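Local coordinates for penicillin-binding protein 2B (Streptococcus pneumoniae, PDB 2WAD) that probably forms peptide cross-links between adjacent glycan strands of cell wall peptidoglycan as part of the elongasome, and binds penicillin, at residues L165-T168 with E169-K173; Y327-S330 with E331-N334; V574-E578 with S579-I583. All coordinates share one frame; numbering follows the deposited sequence. Where two conformers were deposited one is given.

Contact 1 (L165-T168 with E169-K173)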
ATOM      1  N   LEU A 165      29.556   8.802  34.488  1.00 71.51           N
ATOM      2  CA  LEU A 165      29.975   8.004  35.640  1.00 69.69           C
ATOM      3  C   LEU A 165      30.922   6.918  35.130  1.00 68.71           C
ATOM      4  O   LEU A 165      31.054   6.727  33.922  1.00 68.91           O
ATOM      5  CB  LEU A 165      28.745   7.356  36.297  1.00 69.25           C
ATOM      6  CG  LEU A 165      27.443   8.159  36.462  1.00 66.56           C
ATOM      7  CD1 LEU A 165      26.203   7.399  36.019  1.00 61.81           C
ATOM      8  CD2 LEU A 165      27.251   8.662  37.880  1.00 61.80           C
ATOM      9  N   ASN A 166      31.571   6.190  36.031  1.00 68.29           N
ATOM     10  CA  ASN A 166      32.530   5.176  35.599  1.00 68.13           C
ATOM     11  C   ASN A 166      32.158   3.722  35.916  1.00 66.97           C
ATOM     12  O   ASN A 166      32.223   3.292  37.066  1.00 67.11           O
ATOM     13  CB  ASN A 166      33.921   5.511  36.129  1.00 68.67           C
ATOM     14  CG  ASN A 166      34.951   4.494  35.708  1.00 70.54           C
ATOM     15  OD1 ASN A 166      35.006   4.093  34.545  1.00 72.26           O
ATOM     16  ND2 ASN A 166      35.765   4.054  36.660  1.00 73.97           N
ATOM     17  N   TYR A 167      31.777   2.967  34.889  1.00 66.06           N
ATOM     18  CA  TYR A 167      31.245   1.614  35.067  1.00 64.58           C
ATOM     19  C   TYR A 167      32.068   0.567  34.311  1.00 63.97           C
ATOM     20  O   TYR A 167      32.167   0.626  33.085  1.00 62.02           O
ATOM     21  CB  TYR A 167      29.766   1.553  34.634  1.00 63.17           C
ATOM     22  CG  TYR A 167      28.816   2.188  35.631  1.00 59.02           C
ATOM     23  CD1 TYR A 167      28.821   1.801  36.965  1.00 49.47           C
ATOM     24  CD2 TYR A 167      27.920   3.176  35.241  1.00 58.29           C
ATOM     25  CE1 TYR A 167      27.966   2.380  37.883  1.00 49.82           C
ATOM     26  CE2 TYR A 167      27.058   3.769  36.160  1.00 56.41           C
ATOM     27  CZ  TYR A 167      27.092   3.368  37.478  1.00 53.43           C
ATOM     28  OH  TYR A 167      26.241   3.932  38.397  1.00 53.62           O
ATOM     29  N   THR A 168      32.651  -0.388  35.033  1.00 64.31           N
ATOM     30  CA  THR A 168      33.382  -1.467  34.376  1.00 64.98           C
ATOM     31  C   THR A 168      32.421  -2.108  33.399  1.00 65.18           C
ATOM     32  O   THR A 168      31.216  -1.858  33.471  1.00 66.22           O
ATOM     33  CB  THR A 168      33.867  -2.568  35.338  1.00 65.83           C
ATOM     34  OG1 THR A 168      32.744  -3.271  35.882  1.00 67.24           O
ATOM     35  CG2 THR A 168      34.733  -1.995  36.451  1.00 66.20           C
ATOM     36  N   GLU A 169      32.959  -2.924  32.497  1.00 64.33           N
ATOM     37  CA  GLU A 169      32.181  -3.489  31.402  1.00 64.04           C
ATOM     38  C   GLU A 169      31.185  -4.543  31.883  1.00 62.55           C
ATOM     39  O   GLU A 169      30.101  -4.696  31.310  1.00 62.01           O
ATOM     40  CB  GLU A 169      33.106  -4.068  30.323  1.00 65.98           C
ATOM     41  CG  GLU A 169      34.003  -3.047  29.616  1.00 67.85           C
ATOM     42  CD  GLU A 169      33.216  -1.947  28.917  1.00 72.03           C
ATOM     43  OE1 GLU A 169      32.363  -2.266  28.059  1.00 68.35           O
ATOM     44  OE2 GLU A 169      33.456  -0.757  29.228  1.00 73.66           O
ATOM     45  N   ASP A 170      31.558  -5.263  32.937  1.00 60.98           N
ATOM     46  CA  ASP A 170      30.661  -6.211  33.602  1.00 59.33           C
ATOM     47  C   ASP A 170      29.501  -5.494  34.301  1.00 57.13           C
ATOM     48  O   ASP A 170      28.347  -5.909  34.205  1.00 54.36           O
ATOM     49  CB  ASP A 170      31.428  -7.058  34.624  1.00 58.65           C
ATOM     50  CG  ASP A 170      32.249  -8.163  33.982  1.00 60.24           C
ATOM     51  OD1 ASP A 170      32.289  -8.256  32.730  1.00 57.49           O
ATOM     52  OD2 ASP A 170      32.857  -8.942  34.754  1.00 58.03           O
ATOM     53  N   GLU A 171      29.830  -4.425  35.020  1.00 56.46           N
ATOM     54  CA  GLU A 171      28.834  -3.525  35.589  1.00 56.56           C
ATOM     55  C   GLU A 171      27.811  -3.115  34.533  1.00 54.94           C
ATOM     56  O   GLU A 171      26.606  -3.188  34.771  1.00 54.10           O
ATOM     57  CB  GLU A 171      29.522  -2.279  36.136  1.00 57.17           C
ATOM     58  CG  GLU A 171      29.001  -1.826  37.478  1.00 63.59           C
ATOM     59  CD  GLU A 171      30.057  -1.110  38.299  1.00 68.56           C
ATOM     60  OE1 GLU A 171      31.270  -1.351  38.095  1.00 65.91           O
ATOM     61  OE2 GLU A 171      29.659  -0.305  39.165  1.00 71.05           O
ATOM     62  N   LYS A 172      28.287  -2.705  33.360  1.00 53.00           N
ATOM     63  CA  LYS A 172      27.388  -2.275  32.299  1.00 52.47           C
ATOM     64  C   LYS A 172      26.336  -3.324  31.948  1.00 50.04           C
ATOM     65  O   LYS A 172      25.250  -2.998  31.462  1.00 47.90           O
ATOM     66  CB  LYS A 172      28.158  -1.844  31.051  1.00 53.25           C
ATOM     67  CG  LYS A 172      28.804  -0.472  31.179  1.00 59.80           C
ATOM     68  CD  LYS A 172      29.223   0.063  29.822  1.00 67.50           C
ATOM     69  CE  LYS A 172      29.926   1.404  29.959  1.00 70.87           C
ATOM     70  NZ  LYS A 172      30.737   1.694  28.745  1.00 72.84           N
ATOM     71  N   LYS A 173      26.666  -4.583  32.209  1.00 48.90           N
ATOM     72  CA  LYS A 173      25.806  -5.696  31.831  1.00 47.62           C
ATOM     73  C   LYS A 173      24.689  -5.869  32.844  1.00 46.50           C
ATOM     74  O   LYS A 173      23.555  -6.169  32.471  1.00 43.50           O
ATOM     75  CB  LYS A 173      26.606  -6.992  31.741  1.00 49.18           C
ATOM     76  CG  LYS A 173      27.673  -7.004  30.653  1.00 50.47           C
ATOM     77  CD  LYS A 173      28.405  -8.340  30.670  1.00 55.71           C
ATOM     78  CE  LYS A 173      29.199  -8.550  29.397  1.00 60.45           C
ATOM     79  NZ  LYS A 173      29.816  -9.900  29.420  1.00 65.02           N
TER

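Contact 2 (Y327-S330 with E331-N334). Unlike the reference sequence in segment 331-334: G333 (reference Glu).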
ATOM      1  N   TYR A 327       7.957 -10.379 -21.621  1.00 33.88           N
ATOM      2  CA  TYR A 327       7.900  -9.225 -22.501  1.00 34.52           C
ATOM      3  C   TYR A 327       8.991  -8.174 -22.289  1.00 33.42           C
ATOM      4  O   TYR A 327       9.610  -7.689 -23.245  1.00 34.73           O
ATOM      5  CB  TYR A 327       6.518  -8.553 -22.450  1.00 32.54           C
ATOM      6  CG  TYR A 327       5.456  -9.182 -23.318  1.00 36.29           C
ATOM      7  CD1 TYR A 327       5.299  -8.801 -24.652  1.00 30.72           C
ATOM      8  CD2 TYR A 327       4.595 -10.153 -22.805  1.00 35.42           C
ATOM      9  CE1 TYR A 327       4.308  -9.367 -25.431  1.00 38.57           C
ATOM     10  CE2 TYR A 327       3.606 -10.714 -23.575  1.00 30.70           C
ATOM     11  CZ  TYR A 327       3.463 -10.322 -24.887  1.00 34.49           C
ATOM     12  OH  TYR A 327       2.456 -10.888 -25.643  1.00 37.44           O
ATOM     13  N   PHE A 328       9.244  -7.774 -21.053  1.00 34.71           N
ATOM     14  CA  PHE A 328      10.275  -6.739 -20.868  1.00 35.81           C
ATOM     15  C   PHE A 328      11.658  -7.168 -21.362  1.00 34.99           C
ATOM     16  O   PHE A 328      12.359  -6.362 -21.954  1.00 36.28           O
ATOM     17  CB  PHE A 328      10.404  -6.268 -19.406  1.00 35.56           C
ATOM     18  CG  PHE A 328      11.018  -4.891 -19.282  1.00 35.17           C
ATOM     19  CD1 PHE A 328      10.227  -3.751 -19.348  1.00 35.39           C
ATOM     20  CD2 PHE A 328      12.389  -4.729 -19.133  1.00 33.06           C
ATOM     21  CE1 PHE A 328      10.785  -2.475 -19.257  1.00 30.46           C
ATOM     22  CE2 PHE A 328      12.973  -3.466 -19.042  1.00 32.64           C
ATOM     23  CZ  PHE A 328      12.164  -2.327 -19.111  1.00 37.96           C
ATOM     24  N   ASN A 329      12.078  -8.401 -21.075  1.00 34.30           N
ATOM     25  CA  ASN A 329      13.371  -8.886 -21.569  1.00 35.55           C
ATOM     26  C   ASN A 329      13.431  -8.960 -23.087  1.00 36.57           C
ATOM     27  O   ASN A 329      14.461  -8.664 -23.675  1.00 35.34           O
ATOM     28  CB  ASN A 329      13.723 -10.260 -20.978  1.00 37.57           C
ATOM     29  CG  ASN A 329      14.364 -10.167 -19.595  1.00 38.41           C
ATOM     30  OD1 ASN A 329      15.291  -9.383 -19.358  1.00 40.83           O
ATOM     31  ND2 ASN A 329      13.858 -10.959 -18.677  1.00 33.91           N
ATOM     32  N   SER A 330      12.328  -9.344 -23.721  1.00 38.16           N
ATOM     33  CA  SER A 330      12.271  -9.348 -25.179  1.00 41.65           C
ATOM     34  C   SER A 330      12.489  -7.933 -25.715  1.00 40.84           C
ATOM     35  O   SER A 330      13.286  -7.705 -26.640  1.00 40.70           O
ATOM     36  CB  SER A 330      10.913  -9.904 -25.635  1.00 43.17           C
ATOM     37  OG  SER A 330      10.953 -10.284 -26.998  1.00 48.93           O
ATOM     38  N   GLU A 331      11.815  -6.959 -25.105  1.00 40.52           N
ATOM     39  CA  GLU A 331      11.966  -5.572 -25.553  1.00 37.58           C
ATOM     40  C   GLU A 331      13.345  -5.013 -25.232  1.00 37.78           C
ATOM     41  O   GLU A 331      13.825  -4.108 -25.907  1.00 37.97           O
ATOM     42  CB  GLU A 331      10.870  -4.682 -24.973  1.00 36.20           C
ATOM     43  CG  GLU A 331       9.490  -5.048 -25.464  1.00 33.66           C
ATOM     44  CD  GLU A 331       9.277  -4.699 -26.928  1.00 43.20           C
ATOM     45  OE1 GLU A 331       9.094  -3.501 -27.243  1.00 44.17           O
ATOM     46  OE2 GLU A 331       9.284  -5.630 -27.769  1.00 38.63           O
ATOM     47  N   LEU A 332      13.994  -5.532 -24.196  1.00 38.45           N
ATOM     48  CA  LEU A 332      15.409  -5.214 -24.015  1.00 39.25           C
ATOM     49  C   LEU A 332      16.266  -5.885 -25.088  1.00 39.53           C
ATOM     50  O   LEU A 332      17.265  -5.323 -25.535  1.00 42.53           O
ATOM     51  CB  LEU A 332      15.908  -5.623 -22.637  1.00 39.37           C
ATOM     52  CG  LEU A 332      15.572  -4.765 -21.419  1.00 45.22           C
ATOM     53  CD1 LEU A 332      16.190  -5.361 -20.149  1.00 40.96           C
ATOM     54  CD2 LEU A 332      16.027  -3.342 -21.631  1.00 43.00           C
ATOM     55  N   GLY A 333      15.846  -7.075 -25.501  1.00 39.55           N
ATOM     56  CA  GLY A 333      16.552  -7.885 -26.492  1.00 39.67           C
ATOM     57  C   GLY A 333      16.655  -7.131 -27.805  1.00 40.79           C
ATOM     58  O   GLY A 333      17.719  -7.094 -28.416  1.00 38.80           O
ATOM     59  N   ASN A 334      15.560  -6.502 -28.232  1.00 41.40           N
ATOM     60  CA  ASN A 334      15.557  -5.816 -29.520  1.00 41.08           C
ATOM     61  C   ASN A 334      15.873  -4.338 -29.400  1.00 42.22           C
ATOM     62  O   ASN A 334      15.988  -3.660 -30.418  1.00 44.49           O
ATOM     63  CB  ASN A 334      14.228  -6.012 -30.249  1.00 41.48           C
ATOM     64  CG  ASN A 334      13.057  -5.404 -29.484  1.00 45.26           C
ATOM     65  OD1 ASN A 334      13.156  -4.295 -28.933  1.00 41.39           O
ATOM     66  ND2 ASN A 334      11.954  -6.142 -29.431  1.00 36.33           N
TER
HETATM   67  O   HOH W   1       8.682  -8.348 -27.936  1.00 46.69           O

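Contact 3 (V574-E578 with S579-I583). Unlike the reference sequence in segment 574-578: E578 (reference Asp). Unlike the reference sequence in segment 579-583: A582 (reference Ser).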
ATOM      1  N   VAL A 574     -19.784   8.812 -12.778  1.00 36.90           N
ATOM      2  CA  VAL A 574     -19.408   9.763 -13.822  1.00 34.38           C
ATOM      3  C   VAL A 574     -20.656  10.437 -14.407  1.00 37.01           C
ATOM      4  O   VAL A 574     -21.638   9.770 -14.734  1.00 34.81           O
ATOM      5  CB  VAL A 574     -18.581   9.087 -14.969  1.00 37.38           C
ATOM      6  CG1 VAL A 574     -18.208  10.127 -16.070  1.00 28.54           C
ATOM      7  CG2 VAL A 574     -17.315   8.368 -14.390  1.00 27.91           C
ATOM      8  N   ASN A 575     -20.585  11.755 -14.583  1.00 38.35           N
ATOM      9  CA  ASN A 575     -21.738  12.590 -14.946  1.00 39.55           C
ATOM     10  C   ASN A 575     -22.034  12.647 -16.443  1.00 40.35           C
ATOM     11  O   ASN A 575     -22.121  13.733 -17.047  1.00 41.52           O
ATOM     12  CB  ASN A 575     -21.585  14.012 -14.376  1.00 37.39           C
ATOM     13  CG  ASN A 575     -22.869  14.823 -14.514  1.00 42.86           C
ATOM     14  OD1 ASN A 575     -23.957  14.253 -14.492  1.00 44.90           O
ATOM     15  ND2 ASN A 575     -22.751  16.134 -14.694  1.00 36.81           N
ATOM     16  N   ILE A 576     -22.179  11.481 -17.062  1.00 39.36           N
ATOM     17  CA  ILE A 576     -22.552  11.471 -18.473  1.00 39.61           C
ATOM     18  C   ILE A 576     -23.726  10.523 -18.609  1.00 40.30           C
ATOM     19  O   ILE A 576     -23.872   9.617 -17.799  1.00 42.43           O
ATOM     20  CB  ILE A 576     -21.425  10.964 -19.390  1.00 39.55           C
ATOM     21  CG1 ILE A 576     -20.939   9.563 -18.954  1.00 37.06           C
ATOM     22  CG2 ILE A 576     -20.319  11.980 -19.444  1.00 39.21           C
ATOM     23  CD1 ILE A 576     -19.783   9.024 -19.806  1.00 47.70           C
ATOM     24  N   SER A 577     -24.542  10.712 -19.639  1.00 43.71           N
ATOM     25  CA  SER A 577     -25.756   9.917 -19.806  1.00 45.87           C
ATOM     26  C   SER A 577     -25.410   8.460 -20.118  1.00 47.88           C
ATOM     27  O   SER A 577     -24.283   8.130 -20.497  1.00 48.02           O
ATOM     28  CB  SER A 577     -26.600  10.489 -20.947  1.00 44.91           C
ATOM     29  OG  SER A 577     -25.883  10.368 -22.164  1.00 45.53           O
ATOM     30  N   GLU A 578     -26.392   7.589 -19.939  0.70 46.70           N
ATOM     31  CA  GLU A 578     -26.256   6.198 -20.320  0.70 48.99           C
ATOM     32  C   GLU A 578     -25.877   6.015 -21.795  0.70 48.38           C
ATOM     33  O   GLU A 578     -25.125   5.106 -22.150  0.70 50.53           O
ATOM     34  CB  GLU A 578     -27.584   5.498 -20.042  0.70 49.46           C
ATOM     35  CG  GLU A 578     -27.509   3.999 -20.098  0.70 53.65           C
ATOM     36  CD  GLU A 578     -28.756   3.360 -19.534  0.70 63.02           C
ATOM     37  OE1 GLU A 578     -29.683   4.114 -19.159  0.70 63.01           O
ATOM     38  OE2 GLU A 578     -28.800   2.111 -19.464  0.70 62.99           O
ATOM     39  N   SER A 579     -26.415   6.854 -22.669  1.00 46.16           N
ATOM     40  CA  SER A 579     -26.188   6.682 -24.099  1.00 45.51           C
ATOM     41  C   SER A 579     -24.826   7.230 -24.546  1.00 44.46           C
ATOM     42  O   SER A 579     -24.219   6.703 -25.475  1.00 44.91           O
ATOM     43  CB  SER A 579     -27.345   7.251 -24.918  1.00 44.80           C
ATOM     44  OG  SER A 579     -27.432   8.643 -24.716  1.00 49.57           O
ATOM     45  N   ASP A 580     -24.335   8.258 -23.857  1.00 41.88           N
ATOM     46  CA  ASP A 580     -22.943   8.668 -23.946  1.00 40.82           C
ATOM     47  C   ASP A 580     -21.947   7.564 -23.549  1.00 38.54           C
ATOM     48  O   ASP A 580     -20.998   7.290 -24.268  1.00 42.02           O
ATOM     49  CB  ASP A 580     -22.734   9.988 -23.191  1.00 38.99           C
ATOM     50  CG  ASP A 580     -23.363  11.171 -23.919  1.00 47.01           C
ATOM     51  OD1 ASP A 580     -23.502  12.251 -23.322  1.00 54.47           O
ATOM     52  OD2 ASP A 580     -23.751  11.037 -25.097  1.00 50.16           O
ATOM     53  N   MET A 581     -22.157   6.917 -22.413  1.00 39.69           N
ATOM     54  CA  MET A 581     -21.345   5.787 -22.013  1.00 41.07           C
ATOM     55  C   MET A 581     -21.383   4.654 -23.053  1.00 42.71           C
ATOM     56  O   MET A 581     -20.411   3.914 -23.224  1.00 39.60           O
ATOM     57  CB  MET A 581     -21.791   5.273 -20.644  1.00 41.73           C
ATOM     58  CG  MET A 581     -20.966   4.093 -20.086  1.00 37.85           C
ATOM     59  SD  MET A 581     -19.228   4.531 -19.887  1.00 44.40           S
ATOM     60  CE  MET A 581     -19.218   5.572 -18.412  1.00 41.77           C
ATOM     61  N   ALA A 582     -22.517   4.512 -23.735  1.00 43.17           N
ATOM     62  CA  ALA A 582     -22.656   3.489 -24.765  1.00 42.35           C
ATOM     63  C   ALA A 582     -21.782   3.857 -25.971  1.00 40.97           C
ATOM     64  O   ALA A 582     -21.227   2.993 -26.635  1.00 41.40           O
ATOM     65  CB  ALA A 582     -24.133   3.306 -25.151  1.00 40.81           C
ATOM     66  N   ILE A 583     -21.607   5.154 -26.216  1.00 42.57           N
ATOM     67  CA  ILE A 583     -20.693   5.600 -27.251  1.00 38.47           C
ATOM     68  C   ILE A 583     -19.246   5.263 -26.890  1.00 39.38           C
ATOM     69  O   ILE A 583     -18.511   4.765 -27.725  1.00 41.06           O
ATOM     70  CB  ILE A 583     -20.903   7.072 -27.582  1.00 39.80           C
ATOM     71  CG1 ILE A 583     -22.246   7.213 -28.301  1.00 38.57           C
ATOM     72  CG2 ILE A 583     -19.803   7.603 -28.513  1.00 37.01           C
ATOM     73  CD1 ILE A 583     -22.942   8.565 -28.072  1.00 40.41           C
TER

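Contact 1 (L165-T168 with E169-K173)
The aromatic ring of Y167 meets the carboxylate of E171 at its edge: OE2 of E171 lies in the plane of the ring, 3.2 Å from CD1 of Y167, and the two planes stand 66° apart. The other carboxylate oxygen, OE1, turns to T168. E171 N donates to T168 OG1, 3.3 Å away and nearly straight at 163°, and in return T168 N donates weakly to OE1 of E171 at 3.5 Å. These two bonds make a capping box, with T168 as the N-cap of helix 169-182. In addition, OE1 of E171 accepts the hydroxyl OG1 of T168 on its anti lone pair at 3.3 Å. The hydroxyl can serve because chi1 of T168 (67°) sets OG1 between its backbone N and carbonyl carbon, facing the first turn. K172 N closes that turn on T168 O at 3.1 Å, while the aliphatic part of K172 runs past CB of Y167. Outside the turn, the Y167 side chain touches L116 and Y120 of helix 113-121. One carboxylate therefore does two jobs: OE1 closes the cap, and OE2 faces ring C-H groups, whose slight positive charge probably suits an anionic oxygen.

Contact 2 (Y327-S330 with E331-N334)
This is the C-terminal part of helix 314-334, a run of i to i+4 backbone bonds that comes early in the transpeptidase domain. E331 N donates to Y327 O at 3.0 Å, and L332, G333 and N334 follow in step onto F328, N329 and S330. On one flank, the isobutyl end of L332 leans against the F328 ring, CG of L332 being 3.8 Å from CE2 of F328. With CG of F328 anti to its own N (chi1 -157°), the ring is swung beside that leucine, and CD1 of L332 also lies close to CD2 and CE2 of F328.

The polar flank is built around E331. Its chain bends at chi2, CG of E331 passing 3.5 Å from Y327 O, and OE2 of E331 receives ND2 of N334 at 3.2 Å. That N-H points almost straight, in the plane of its own amide, yet it reaches OE2 from above the carboxylate plane, 61° out of it. A water gives a hydrogen to OE2 of E331 at 2.8 Å and is also bonded to OG of S330. K659 forms a salt bridge with OE2 and N654 a hydrogen bond with OE1, so the buried carboxylate is well supplied with partners and would probably stay ionised. OD1 of N334 accepts from G336 N, tying the asparagine to the chain beyond the helix.

F328 packs on L361 and H363 of strand 355-363, on L370 of strand 370-372, and on F651, whose ring is about 15° from parallel. Round the helix, Y327 rests on A664 and I665 of helix 661-676, its OH bonded to D668, which places this part of the helix between the six-stranded antiparallel sheet and helix 661-676.

Contact 3 (V574-E578 with S579-I583)
I576 lays its CD1 methyl against CE of M581, 3.8 Å away, the two side chains crossing at about a right angle. M581 reaches this point with CG anti to its backbone N (chi1 -178°) and then bends at both chi2 and chi3, which carries the terminal methyl back toward the loop from which the helix starts. At the base of the isoleucine, CB of I576 sits 4.1 Å from CB of D580, so its branched base packs against the first turn as well.

Next along the chain, S577 takes over with polar contacts. OG of S577 accepts from D580 N at 3.1 Å, at an N-H...O angle of 162°. O of S577 accepts from M581 N, also at 3.1 Å and straighter still at 171°. The hydroxyl thus takes up the N-H of D580, which has no carbonyl a turn earlier to bond to, while the carbonyl accepts the first i to i+4 bond of the helix. The D580 carboxylate lies beside the same hydroxyl, its CG 3.2 Å from OG of S577. The next i to i+4 bond, A582 N to E578 O, is clearly more bent.

The loop is held elsewhere too: N575 N bonds to E484, and I576 also touches S394 of helix 389-398 and Y485. D580 meets W397 of that same helix. N575 centres an inverse gamma turn that leads out of strand 570-573, and S577 then N-caps helix 578-593, with an apolar contact between I576 and M581 straddling the cap residue, as in the hydrophobic staple of helix N-termini.

How the contacts relate
Going from the N terminus, contact 1 comes first, in the dimerisation domain, where the loop after helix 150-159 turns into helix 169-182; it joins the start of that helix to helix 113-121. Contact 2 follows near the start of the transpeptidase region and sits between the six-stranded sheet and helix 661-676. Contact 3, much later in that region, opens helix 578-593 and faces helix 389-398. Each is local and closes no long loop; they run in series, without nesting or crossing. Contacts 1 and 3 are helix beginnings, while contact 2 lies toward the C-terminal end of one. The centres of contacts 1 and 3 are 77 Å apart, on opposite sides of the chain's centre.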